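PDB 3C3J: putative tagatose-6-phosphate ketose/aldose isomerase from Escherichia coli, which is a SIS-family protein whose chain carries two alpha/beta SIS domains, each built around a five-stranded parallel sheet. Local coordinates for residues A[62-67]-A[170-175]; A[159-164]-A[176-181]; A[217-222]-A[309-314]. All coordinates share one frame; numbering follows the deposited sequence.

Contact 1: A[62-67]-A[170-175]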
ATOM      1  N   GLY A  62      -1.956   6.917   9.685  1.00 16.10           N
ATOM      2  CA  GLY A  62      -0.544   6.642   9.996  1.00 15.61           C
ATOM      3  C   GLY A  62      -0.350   5.206  10.472  1.00 15.26           C
ATOM      4  O   GLY A  62      -0.902   4.252   9.886  1.00 14.86           O
ATOM      5  N   THR A  63       0.414   5.061  11.552  1.00 14.80           N
ATOM      6  CA  THR A  63       0.605   3.766  12.223  1.00 14.75           C
ATOM      7  C   THR A  63      -0.696   3.001  12.472  1.00 13.75           C
ATOM      8  O   THR A  63      -0.742   1.794  12.308  1.00 13.58           O
ATOM      9  CB  THR A  63       1.350   3.969  13.554  1.00 15.15           C
ATOM     10  OG1 THR A  63       2.699   4.385  13.277  1.00 16.61           O
ATOM     11  CG2 THR A  63       1.360   2.688  14.399  1.00 15.30           C
ATOM     12  N   SER A  64      -1.754   3.712  12.848  1.00 13.52           N
ATOM     13  CA  SER A  64      -3.054   3.078  13.119  1.00 13.80           C
ATOM     14  C   SER A  64      -3.658   2.486  11.863  1.00 13.81           C
ATOM     15  O   SER A  64      -4.442   1.561  11.965  1.00 14.81           O
ATOM     16  CB  SER A  64      -4.037   4.044  13.776  1.00 13.28           C
ATOM     17  OG  SER A  64      -3.602   4.385  15.084  1.00 16.71           O
ATOM     18  N   ALA A  65      -3.294   3.019  10.692  1.00 14.18           N
ATOM     19  CA  ALA A  65      -3.752   2.445   9.422  1.00 13.99           C
ATOM     20  C   ALA A  65      -3.124   1.081   9.184  1.00 14.20           C
ATOM     21  O   ALA A  65      -3.717   0.220   8.522  1.00 14.78           O
ATOM     22  CB  ALA A  65      -3.418   3.371   8.252  1.00 14.92           C
ATOM     23  N   PHE A  66      -1.920   0.872   9.705  1.00 13.58           N
ATOM     24  CA  PHE A  66      -1.186  -0.364   9.389  1.00 13.24           C
ATOM     25  C   PHE A  66      -1.738  -1.571  10.140  1.00 12.91           C
ATOM     26  O   PHE A  66      -1.487  -2.705   9.742  1.00 13.05           O
ATOM     27  CB  PHE A  66       0.325  -0.185   9.640  1.00 12.88           C
ATOM     28  CG  PHE A  66       0.896   1.041   8.987  1.00 14.04           C
ATOM     29  CD1 PHE A  66       0.395   1.519   7.774  1.00 14.83           C
ATOM     30  CD2 PHE A  66       1.957   1.730   9.579  1.00 13.70           C
ATOM     31  CE1 PHE A  66       0.924   2.690   7.189  1.00 14.67           C
ATOM     32  CE2 PHE A  66       2.479   2.869   8.996  1.00 15.06           C
ATOM     33  CZ  PHE A  66       1.967   3.352   7.799  1.00 14.09           C
ATOM     34  N   ILE A  67      -2.539  -1.350  11.176  1.00 12.26           N
ATOM     35  CA  ILE A  67      -3.204  -2.454  11.867  1.00 12.59           C
ATOM     36  C   ILE A  67      -4.025  -3.277  10.866  1.00 12.54           C
ATOM     37  O   ILE A  67      -3.824  -4.464  10.736  1.00 12.03           O
ATOM     38  CB  ILE A  67      -4.098  -1.982  13.056  1.00 12.32           C
ATOM     39  CG1 ILE A  67      -3.229  -1.258  14.096  1.00 12.24           C
ATOM     40  CG2 ILE A  67      -4.903  -3.205  13.687  1.00 11.42           C
ATOM     41  CD1 ILE A  67      -4.002  -0.560  15.166  1.00 12.97           C
ATOM     42  N   PHE A 170       5.839  10.481  20.785  1.00 22.57           N
ATOM     43  CA  PHE A 170       5.414  10.834  19.429  1.00 23.16           C
ATOM     44  C   PHE A 170       5.061   9.585  18.592  1.00 23.02           C
ATOM     45  O   PHE A 170       4.013   9.513  17.946  1.00 23.56           O
ATOM     46  CB  PHE A 170       6.581  11.590  18.744  1.00 25.49           C
ATOM     47  CG  PHE A 170       6.383  11.836  17.289  1.00 26.90           C
ATOM     48  CD1 PHE A 170       5.429  12.738  16.863  1.00 32.13           C
ATOM     49  CD2 PHE A 170       7.164  11.187  16.339  1.00 29.22           C
ATOM     50  CE1 PHE A 170       5.242  12.975  15.505  1.00 32.32           C
ATOM     51  CE2 PHE A 170       6.987  11.417  14.995  1.00 30.65           C
ATOM     52  CZ  PHE A 170       6.033  12.304  14.571  1.00 30.96           C
ATOM     53  N   ALA A 171       5.985   8.637  18.593  1.00 22.18           N
ATOM     54  CA  ALA A 171       5.870   7.400  17.846  1.00 21.59           C
ATOM     55  C   ALA A 171       5.055   6.393  18.658  1.00 21.32           C
ATOM     56  O   ALA A 171       5.430   6.056  19.780  1.00 21.25           O
ATOM     57  CB  ALA A 171       7.245   6.857  17.552  1.00 20.98           C
HETATM   58  N   MSE A 172       3.970   5.892  18.073  1.00 20.68           N
HETATM   59  CA  MSE A 172       3.096   4.927  18.739  1.00 21.72           C
HETATM   60  C   MSE A 172       3.777   3.574  18.842  1.00 19.14           C
HETATM   61  O   MSE A 172       4.364   3.103  17.876  1.00 18.61           O
HETATM   62  CB  MSE A 172       1.804   4.757  17.955  1.00 21.48           C
HETATM   63  CG  MSE A 172       0.898   5.967  17.934  1.00 25.09           C
HETATM   64 SE   MSE A 172      -0.610   5.626  16.689  1.00 36.28          SE
HETATM   65  CE  MSE A 172      -1.500   4.098  17.569  1.00 33.47           C
ATOM     66  N   THR A 173       3.707   2.960  20.014  1.00 17.09           N
ATOM     67  CA  THR A 173       4.249   1.615  20.236  1.00 16.01           C
ATOM     68  C   THR A 173       3.160   0.760  20.908  1.00 15.14           C
ATOM     69  O   THR A 173       2.446  -0.016  20.220  1.00 14.14           O
ATOM     70  CB  THR A 173       5.574   1.657  21.058  1.00 15.96           C
ATOM     71  OG1 THR A 173       5.359   2.243  22.350  1.00 15.01           O
ATOM     72  CG2 THR A 173       6.659   2.454  20.298  1.00 13.88           C
ATOM     73  N   SER A 174       3.008   0.892  22.222  1.00 13.50           N
ATOM     74  CA  SER A 174       1.996   0.067  22.929  1.00 14.00           C
ATOM     75  C   SER A 174       0.560   0.348  22.489  1.00 12.99           C
ATOM     76  O   SER A 174      -0.293  -0.535  22.586  1.00 13.75           O
ATOM     77  CB  SER A 174       2.104   0.183  24.463  1.00 13.56           C
ATOM     78  OG  SER A 174       1.663   1.433  24.963  1.00 12.57           O
ATOM     79  N   SER A 175       0.271   1.556  22.016  1.00 13.48           N
ATOM     80  CA  SER A 175      -1.089   1.873  21.530  1.00 13.60           C
ATOM     81  C   SER A 175      -1.425   0.974  20.317  1.00 13.22           C
ATOM     82  O   SER A 175      -2.416   0.231  20.333  1.00 13.89           O
ATOM     83  CB  SER A 175      -1.218   3.356  21.191  1.00 12.05           C
ATOM     84  OG  SER A 175      -0.184   3.771  20.321  1.00 16.43           O
TER
HETATM   85  O   HOH W   1       3.650   6.344  15.050  1.00 28.50           O
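Met-172, built as selenomethionine, meets Thr-63 and Ser-64 by van der Waals packing at the start of helix 63-79. Its first torsion (-67°) sets CG anti to the carbonyl carbon, and a bend at chi3 (63°) turns the methyl CE to lie 3.3 Å from Ser-64 OG. The selenium sits 3.6 Å from that same Ser-64 OG, so the serine oxygen rests against the end of the side chain rather than its stem. Thr-63 and Met-172 run alongside each other, pointing opposite ways: SE lies 4.1 Å from Thr-63 CB, and Met-172 CB is equally far from Thr-63 CG2. Residues 62-67 form the turn and first part of the helix that follow strand 55-59 of the parallel sheet, while 170-175 is the connection leading into helix 174-187 of the same SIS domain. The polar link runs through one water, which donates to Thr-63 OG1 (2.8 Å) and accepts from Met-172 N (3.1 Å). Thr-63 OG1 is also hydrogen-bonded to Glu-241 on helix 235-249, and the backbone N of Thr-173 to Asp-167. Met-172 also touches Arg-112.

Contact 2: A[159-164]-A[176-181]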
ATOM      1  N   LEU A 159     -14.472   0.292  22.629  1.00 19.15           N
ATOM      2  CA  LEU A 159     -13.588  -0.502  23.444  1.00 18.26           C
ATOM      3  C   LEU A 159     -12.377   0.357  23.843  1.00 17.18           C
ATOM      4  O   LEU A 159     -11.614   0.831  23.001  1.00 16.15           O
ATOM      5  CB  LEU A 159     -13.200  -1.737  22.667  1.00 18.32           C
ATOM      6  CG  LEU A 159     -12.340  -2.803  23.282  1.00 20.37           C
ATOM      7  CD1 LEU A 159     -12.949  -3.297  24.608  1.00 22.41           C
ATOM      8  CD2 LEU A 159     -12.234  -3.930  22.210  1.00 20.69           C
ATOM      9  N   LEU A 160     -12.214   0.529  25.138  1.00 16.55           N
ATOM     10  CA  LEU A 160     -11.133   1.341  25.685  1.00 16.46           C
ATOM     11  C   LEU A 160      -9.903   0.490  25.990  1.00 16.11           C
ATOM     12  O   LEU A 160     -10.020  -0.574  26.621  1.00 16.79           O
ATOM     13  CB  LEU A 160     -11.630   2.024  26.959  1.00 16.82           C
ATOM     14  CG  LEU A 160     -10.752   3.119  27.559  1.00 17.01           C
ATOM     15  CD1 LEU A 160     -10.569   4.302  26.603  1.00 18.35           C
ATOM     16  CD2 LEU A 160     -11.370   3.574  28.913  1.00 17.02           C
HETATM   17  N   MSE A 161      -8.729   0.958  25.577  1.00 15.52           N
HETATM   18  CA  MSE A 161      -7.477   0.219  25.811  1.00 15.45           C
HETATM   19  C   MSE A 161      -7.002   0.551  27.231  1.00 15.42           C
HETATM   20  O   MSE A 161      -7.489   1.538  27.822  1.00 14.80           O
HETATM   21  CB  MSE A 161      -6.416   0.618  24.782  1.00 15.29           C
HETATM   22  CG  MSE A 161      -6.766   0.304  23.358  1.00 16.21           C
HETATM   23 SE   MSE A 161      -7.038  -1.611  23.052  1.00 22.37          SE
HETATM   24  CE  MSE A 161      -8.985  -1.826  23.364  1.00 14.98           C
ATOM     25  N   PRO A 162      -6.091  -0.270  27.799  1.00 15.05           N
ATOM     26  CA  PRO A 162      -5.545   0.076  29.114  1.00 14.55           C
ATOM     27  C   PRO A 162      -4.872   1.454  29.124  1.00 14.63           C
ATOM     28  O   PRO A 162      -4.295   1.892  28.128  1.00 13.79           O
ATOM     29  CB  PRO A 162      -4.550  -1.058  29.398  1.00 14.70           C
ATOM     30  CG  PRO A 162      -5.071  -2.208  28.512  1.00 15.30           C
ATOM     31  CD  PRO A 162      -5.535  -1.532  27.297  1.00 14.67           C
ATOM     32  N   ALA A 163      -4.991   2.138  30.248  1.00 14.40           N
ATOM     33  CA  ALA A 163      -4.551   3.523  30.380  1.00 14.51           C
ATOM     34  C   ALA A 163      -3.103   3.757  29.966  1.00 14.32           C
ATOM     35  O   ALA A 163      -2.804   4.776  29.353  1.00 15.11           O
ATOM     36  CB  ALA A 163      -4.771   4.010  31.792  1.00 15.00           C
ATOM     37  N   GLU A 164      -2.205   2.820  30.279  1.00 14.42           N
ATOM     38  CA  GLU A 164      -0.788   3.001  29.951  1.00 15.25           C
ATOM     39  C   GLU A 164      -0.500   3.021  28.459  1.00 14.98           C
ATOM     40  O   GLU A 164       0.582   3.451  28.047  1.00 16.61           O
ATOM     41  CB  GLU A 164       0.100   1.940  30.614  1.00 14.98           C
ATOM     42  CG  GLU A 164      -0.010   0.484  30.049  1.00 14.61           C
ATOM     43  CD  GLU A 164      -1.109  -0.339  30.680  1.00 15.72           C
ATOM     44  OE1 GLU A 164      -2.101   0.254  31.143  1.00 15.92           O
ATOM     45  OE2 GLU A 164      -0.962  -1.590  30.717  1.00 16.27           O
ATOM     46  N   ILE A 176      -0.559   0.988  19.313  1.00 12.99           N
ATOM     47  CA  ILE A 176      -0.784   0.201  18.112  1.00 14.00           C
ATOM     48  C   ILE A 176      -0.846  -1.313  18.414  1.00 13.44           C
ATOM     49  O   ILE A 176      -1.786  -1.977  18.017  1.00 13.72           O
ATOM     50  CB  ILE A 176       0.209   0.530  16.944  1.00 15.84           C
ATOM     51  CG1 ILE A 176      -0.065  -0.382  15.737  1.00 18.36           C
ATOM     52  CG2 ILE A 176       1.675   0.403  17.335  1.00 16.82           C
ATOM     53  CD1 ILE A 176       0.620  -1.700  15.741  1.00 20.97           C
ATOM     54  N   THR A 177       0.139  -1.856  19.112  1.00 13.07           N
ATOM     55  CA  THR A 177       0.141  -3.300  19.371  1.00 12.98           C
ATOM     56  C   THR A 177      -1.054  -3.731  20.246  1.00 12.74           C
ATOM     57  O   THR A 177      -1.661  -4.795  20.004  1.00 11.91           O
ATOM     58  CB  THR A 177       1.489  -3.787  19.932  1.00 12.88           C
ATOM     59  OG1 THR A 177       1.759  -3.127  21.184  1.00 11.77           O
ATOM     60  CG2 THR A 177       2.626  -3.564  18.867  1.00 11.76           C
ATOM     61  N   THR A 178      -1.450  -2.905  21.209  1.00 12.79           N
ATOM     62  CA  THR A 178      -2.560  -3.299  22.070  1.00 13.15           C
ATOM     63  C   THR A 178      -3.898  -3.232  21.326  1.00 13.30           C
ATOM     64  O   THR A 178      -4.742  -4.137  21.451  1.00 12.51           O
ATOM     65  CB  THR A 178      -2.569  -2.520  23.425  1.00 13.27           C
ATOM     66  OG1 THR A 178      -1.261  -2.591  24.022  1.00 13.82           O
ATOM     67  CG2 THR A 178      -3.617  -3.131  24.384  1.00 12.80           C
HETATM   68  N   MSE A 179      -4.063  -2.209  20.491  1.00 14.51           N
HETATM   69  CA  MSE A 179      -5.240  -2.112  19.637  1.00 15.93           C
HETATM   70  C   MSE A 179      -5.320  -3.286  18.672  1.00 14.81           C
HETATM   71  O   MSE A 179      -6.399  -3.837  18.483  1.00 13.51           O
HETATM   72  CB  MSE A 179      -5.264  -0.775  18.876  1.00 16.60           C
HETATM   73  CG  MSE A 179      -5.603   0.398  19.791  1.00 17.96           C
HETATM   74 SE   MSE A 179      -5.852   2.113  18.851  1.00 29.38          SE
HETATM   75  CE  MSE A 179      -4.198   2.178  17.895  1.00 13.91           C
HETATM   76  N   MSE A 180      -4.178  -3.677  18.098  1.00 14.75           N
HETATM   77  CA  MSE A 180      -4.132  -4.782  17.171  1.00 15.65           C
HETATM   78  C   MSE A 180      -4.526  -6.117  17.816  1.00 14.10           C
HETATM   79  O   MSE A 180      -5.331  -6.868  17.270  1.00 12.84           O
HETATM   80  CB  MSE A 180      -2.750  -4.906  16.531  1.00 15.68           C
HETATM   81  CG  MSE A 180      -2.706  -5.991  15.476  1.00 17.10           C
HETATM   82 SE   MSE A 180      -1.260  -5.700  14.202  1.00 23.76          SE
HETATM   83  CE  MSE A 180       0.294  -5.651  15.454  1.00 17.63           C
ATOM     84  N   ALA A 181      -3.937  -6.406  18.970  1.00 13.73           N
ATOM     85  CA  ALA A 181      -4.251  -7.620  19.739  1.00 13.73           C
ATOM     86  C   ALA A 181      -5.712  -7.633  20.155  1.00 13.00           C
ATOM     87  O   ALA A 181      -6.368  -8.675  20.099  1.00 12.46           O
ATOM     88  CB  ALA A 181      -3.359  -7.715  20.973  1.00 12.64           C
TER
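This is buried apolar packing, in which Met-161 and Pro-162, just past edge strand 159-160, lie against Thr-178 and Met-179 on helix 174-187. The two methionines, both built as selenomethionine, cross at about a right angle, with Met-161 CG 3.8 Å from Met-179 CG. The bend at chi2 (-61°) of Met-161 carries its selenium to the helix backbone, 3.8 Å from Thr-178 O and 3.9 Å from Met-179 CA. The end of the Met-179 side chain leads away from this strand exit and touches Ser-64. In the three-layered alpha/beta build of a SIS domain the helix packs beside the central parallel sheet, and here the helix covers the chain as it leaves strand 159-160, outermost within this chain. Backbone bonds from Leu-159 and Met-161 to Thr-139 hold that exit against the neighbouring strand. The Pro-162 ring points its CD at the Thr-178 methyl CG2, 3.8 Å away. That methyl also lies 4.0 Å from Met-161 SE. The hydroxyl of Thr-178 is turned to the helix itself, bonding the carbonyl of Ser-174 one turn earlier.

Contact 3: A[217-222]-A[309-314]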
ATOM      1  N   GLY A 217      21.853  -1.542  20.399  1.00 23.30           N
ATOM      2  CA  GLY A 217      21.172  -0.971  19.249  1.00 22.86           C
ATOM      3  C   GLY A 217      20.450  -1.968  18.357  1.00 22.76           C
ATOM      4  O   GLY A 217      20.063  -1.602  17.258  1.00 21.55           O
ATOM      5  N   VAL A 218      20.318  -3.218  18.819  1.00 22.37           N
ATOM      6  CA  VAL A 218      19.467  -4.267  18.204  1.00 23.10           C
ATOM      7  C   VAL A 218      19.988  -4.892  16.903  1.00 23.39           C
ATOM      8  O   VAL A 218      20.273  -6.096  16.873  1.00 25.70           O
ATOM      9  CB  VAL A 218      18.009  -3.780  17.991  1.00 22.45           C
ATOM     10  CG1 VAL A 218      17.107  -4.978  17.613  1.00 22.24           C
ATOM     11  CG2 VAL A 218      17.504  -3.078  19.271  1.00 22.94           C
ATOM     12  N   PHE A 219      20.030  -4.110  15.825  1.00 23.07           N
ATOM     13  CA  PHE A 219      20.742  -4.504  14.613  1.00 23.01           C
ATOM     14  C   PHE A 219      22.146  -3.883  14.626  1.00 24.06           C
ATOM     15  O   PHE A 219      23.006  -4.332  13.869  1.00 25.89           O
ATOM     16  CB  PHE A 219      20.009  -4.084  13.337  1.00 21.16           C
ATOM     17  CG  PHE A 219      18.555  -4.515  13.287  1.00 19.82           C
ATOM     18  CD1 PHE A 219      18.174  -5.769  13.711  1.00 19.24           C
ATOM     19  CD2 PHE A 219      17.582  -3.663  12.790  1.00 17.43           C
ATOM     20  CE1 PHE A 219      16.837  -6.170  13.676  1.00 18.60           C
ATOM     21  CE2 PHE A 219      16.223  -4.059  12.768  1.00 17.30           C
ATOM     22  CZ  PHE A 219      15.876  -5.302  13.204  1.00 18.09           C
ATOM     23  N   GLY A 220      22.365  -2.850  15.449  1.00 24.50           N
ATOM     24  CA  GLY A 220      23.693  -2.231  15.596  1.00 24.39           C
ATOM     25  C   GLY A 220      23.727  -0.797  15.124  1.00 24.79           C
ATOM     26  O   GLY A 220      22.694  -0.219  14.802  1.00 24.32           O
ATOM     27  N   TYR A 221      24.930  -0.219  15.084  1.00 24.43           N
ATOM     28  CA  TYR A 221      25.115   1.194  14.730  1.00 24.69           C
ATOM     29  C   TYR A 221      25.999   1.445  13.496  1.00 25.25           C
ATOM     30  O   TYR A 221      26.719   2.451  13.429  1.00 27.41           O
ATOM     31  CB  TYR A 221      25.678   1.962  15.924  1.00 24.45           C
ATOM     32  CG  TYR A 221      24.825   1.858  17.180  1.00 24.14           C
ATOM     33  CD1 TYR A 221      23.549   2.424  17.229  1.00 23.46           C
ATOM     34  CD2 TYR A 221      25.309   1.225  18.327  1.00 24.14           C
ATOM     35  CE1 TYR A 221      22.776   2.351  18.376  1.00 24.69           C
ATOM     36  CE2 TYR A 221      24.550   1.134  19.464  1.00 23.68           C
ATOM     37  CZ  TYR A 221      23.281   1.703  19.491  1.00 23.80           C
ATOM     38  OH  TYR A 221      22.519   1.635  20.620  1.00 23.40           O
ATOM     39  N   ALA A 222      25.925   0.566  12.511  1.00 24.62           N
ATOM     40  CA  ALA A 222      26.649   0.752  11.250  1.00 23.93           C
ATOM     41  C   ALA A 222      26.153   1.987  10.498  1.00 23.50           C
ATOM     42  O   ALA A 222      25.024   2.435  10.691  1.00 23.11           O
ATOM     43  CB  ALA A 222      26.542  -0.502  10.375  1.00 24.28           C
ATOM     44  N   ILE A 309      19.632  -8.936   7.248  1.00 17.66           N
ATOM     45  CA  ILE A 309      19.275  -9.620   8.497  1.00 17.20           C
ATOM     46  C   ILE A 309      17.945 -10.341   8.295  1.00 16.97           C
ATOM     47  O   ILE A 309      16.975  -9.727   7.898  1.00 15.92           O
ATOM     48  CB  ILE A 309      19.121  -8.627   9.680  1.00 17.56           C
ATOM     49  CG1 ILE A 309      20.408  -7.855   9.933  1.00 18.19           C
ATOM     50  CG2 ILE A 309      18.679  -9.323  10.970  1.00 16.81           C
ATOM     51  CD1 ILE A 309      20.267  -6.848  11.057  1.00 17.09           C
ATOM     52  N   ALA A 310      17.939 -11.645   8.541  1.00 15.90           N
ATOM     53  CA  ALA A 310      16.732 -12.452   8.574  1.00 16.37           C
ATOM     54  C   ALA A 310      16.316 -12.610  10.025  1.00 16.48           C
ATOM     55  O   ALA A 310      17.142 -12.978  10.879  1.00 15.62           O
ATOM     56  CB  ALA A 310      16.980 -13.803   7.976  1.00 15.94           C
ATOM     57  N   ILE A 311      15.038 -12.360  10.301  1.00 16.23           N
ATOM     58  CA  ILE A 311      14.440 -12.672  11.594  1.00 15.94           C
ATOM     59  C   ILE A 311      13.445 -13.819  11.386  1.00 16.09           C
ATOM     60  O   ILE A 311      12.532 -13.705  10.575  1.00 16.07           O
ATOM     61  CB  ILE A 311      13.758 -11.440  12.247  1.00 16.06           C
ATOM     62  CG1 ILE A 311      14.712 -10.234  12.269  1.00 15.76           C
ATOM     63  CG2 ILE A 311      13.300 -11.770  13.658  1.00 16.01           C
ATOM     64  CD1 ILE A 311      14.086  -8.950  12.820  1.00 15.60           C
ATOM     65  N   ALA A 312      13.657 -14.942  12.080  1.00 16.23           N
ATOM     66  CA  ALA A 312      12.853 -16.148  11.868  1.00 16.62           C
ATOM     67  C   ALA A 312      12.699 -17.002  13.117  1.00 17.50           C
ATOM     68  O   ALA A 312      13.574 -17.008  13.985  1.00 16.51           O
ATOM     69  CB  ALA A 312      13.434 -16.995  10.726  1.00 16.23           C
ATOM     70  N   ALA A 313      11.599 -17.759  13.161  1.00 18.10           N
ATOM     71  CA  ALA A 313      11.354 -18.749  14.203  1.00 19.95           C
ATOM     72  C   ALA A 313      12.275 -19.962  14.076  1.00 21.43           C
ATOM     73  O   ALA A 313      12.701 -20.500  15.073  1.00 21.01           O
ATOM     74  CB  ALA A 313       9.924 -19.199  14.169  1.00 19.16           C
ATOM     75  N   GLU A 314      12.548 -20.396  12.844  1.00 23.29           N
ATOM     76  CA  GLU A 314      13.409 -21.549  12.577  1.00 25.68           C
ATOM     77  C   GLU A 314      14.619 -21.106  11.791  1.00 25.39           C
ATOM     78  O   GLU A 314      14.485 -20.365  10.817  1.00 24.42           O
ATOM     79  CB  GLU A 314      12.720 -22.558  11.678  1.00 26.82           C
ATOM     80  CG  GLU A 314      11.395 -23.106  12.118  1.00 31.10           C
ATOM     81  CD  GLU A 314      10.920 -24.191  11.127  1.00 31.43           C
ATOM     82  OE1 GLU A 314      11.778 -24.690  10.350  1.00 39.54           O
ATOM     83  OE2 GLU A 314       9.704 -24.528  11.104  1.00 40.18           O
TER
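A first torsion of -52°, with CG anti to the carbonyl carbon, lays the Phe-219 ring beside two isoleucines with fully extended ends; its CB points toward the strand. In both Ile-309 (chi2 178°) and Ile-311 (chi2 176°) the CG1 branch runs straight out, carrying CD1 to the phenylalanine. The two residues lie on the same side of strand 307-312, in the parallel sheet of the second SIS domain, between strands 276-281 and 324-326. The 217-222 loop connects helix 198-210 to strand 226-231, and Phe-219 is the residue it plants in the hydrophobic core over that sheet. All the contact is apolar. The Ile-309 side chain crosses Phe-219 obliquely, and its methyl fits against the base of the ring, 3.6 Å from CB and 3.7 Å from CG. Ile-311 comes in at about a right angle and serves the far end of the ring instead. Leu-277 and Val-279 from the adjoining strand also touch Phe-219, and its ring meets that of Phe-349 on helix 335-356. Within the loop, Gly-220 N bonds Gly-217 O at 3.2 Å, closing a beta turn with Val-218 and Phe-219 at its corners; Val-218 CG1 lies above one face of the ring, offset toward the rim. Nearest of all, Ile-309 CD1 lies 3.5 Å from Phe-219 CD1, while Ile-311 CD1 stays 4.0 Å from Phe-219 CE1.

Overall arrangement
All three contacts are buried, but they belong to two halves of the chain. Contacts 1 and 2, with centres about 11 Å apart, share helix 174-187 in the first SIS domain and touch directly: Met-172 CE lies 3.3 Å from Met-179 CE, and Ile-176 packs on Thr-63 and Ile-67. Contact 3 sits in the second domain, its centre about 22 Å from that of contact 1 and 27 Å from that of contact 2. Contact 1, nearest the middle of the chain, mixes selenium packing with a bridging water and faces helix 235-249 of the other half; contact 2 is methionine, proline and threonine packing; contact 3 is purely aromatic-aliphatic.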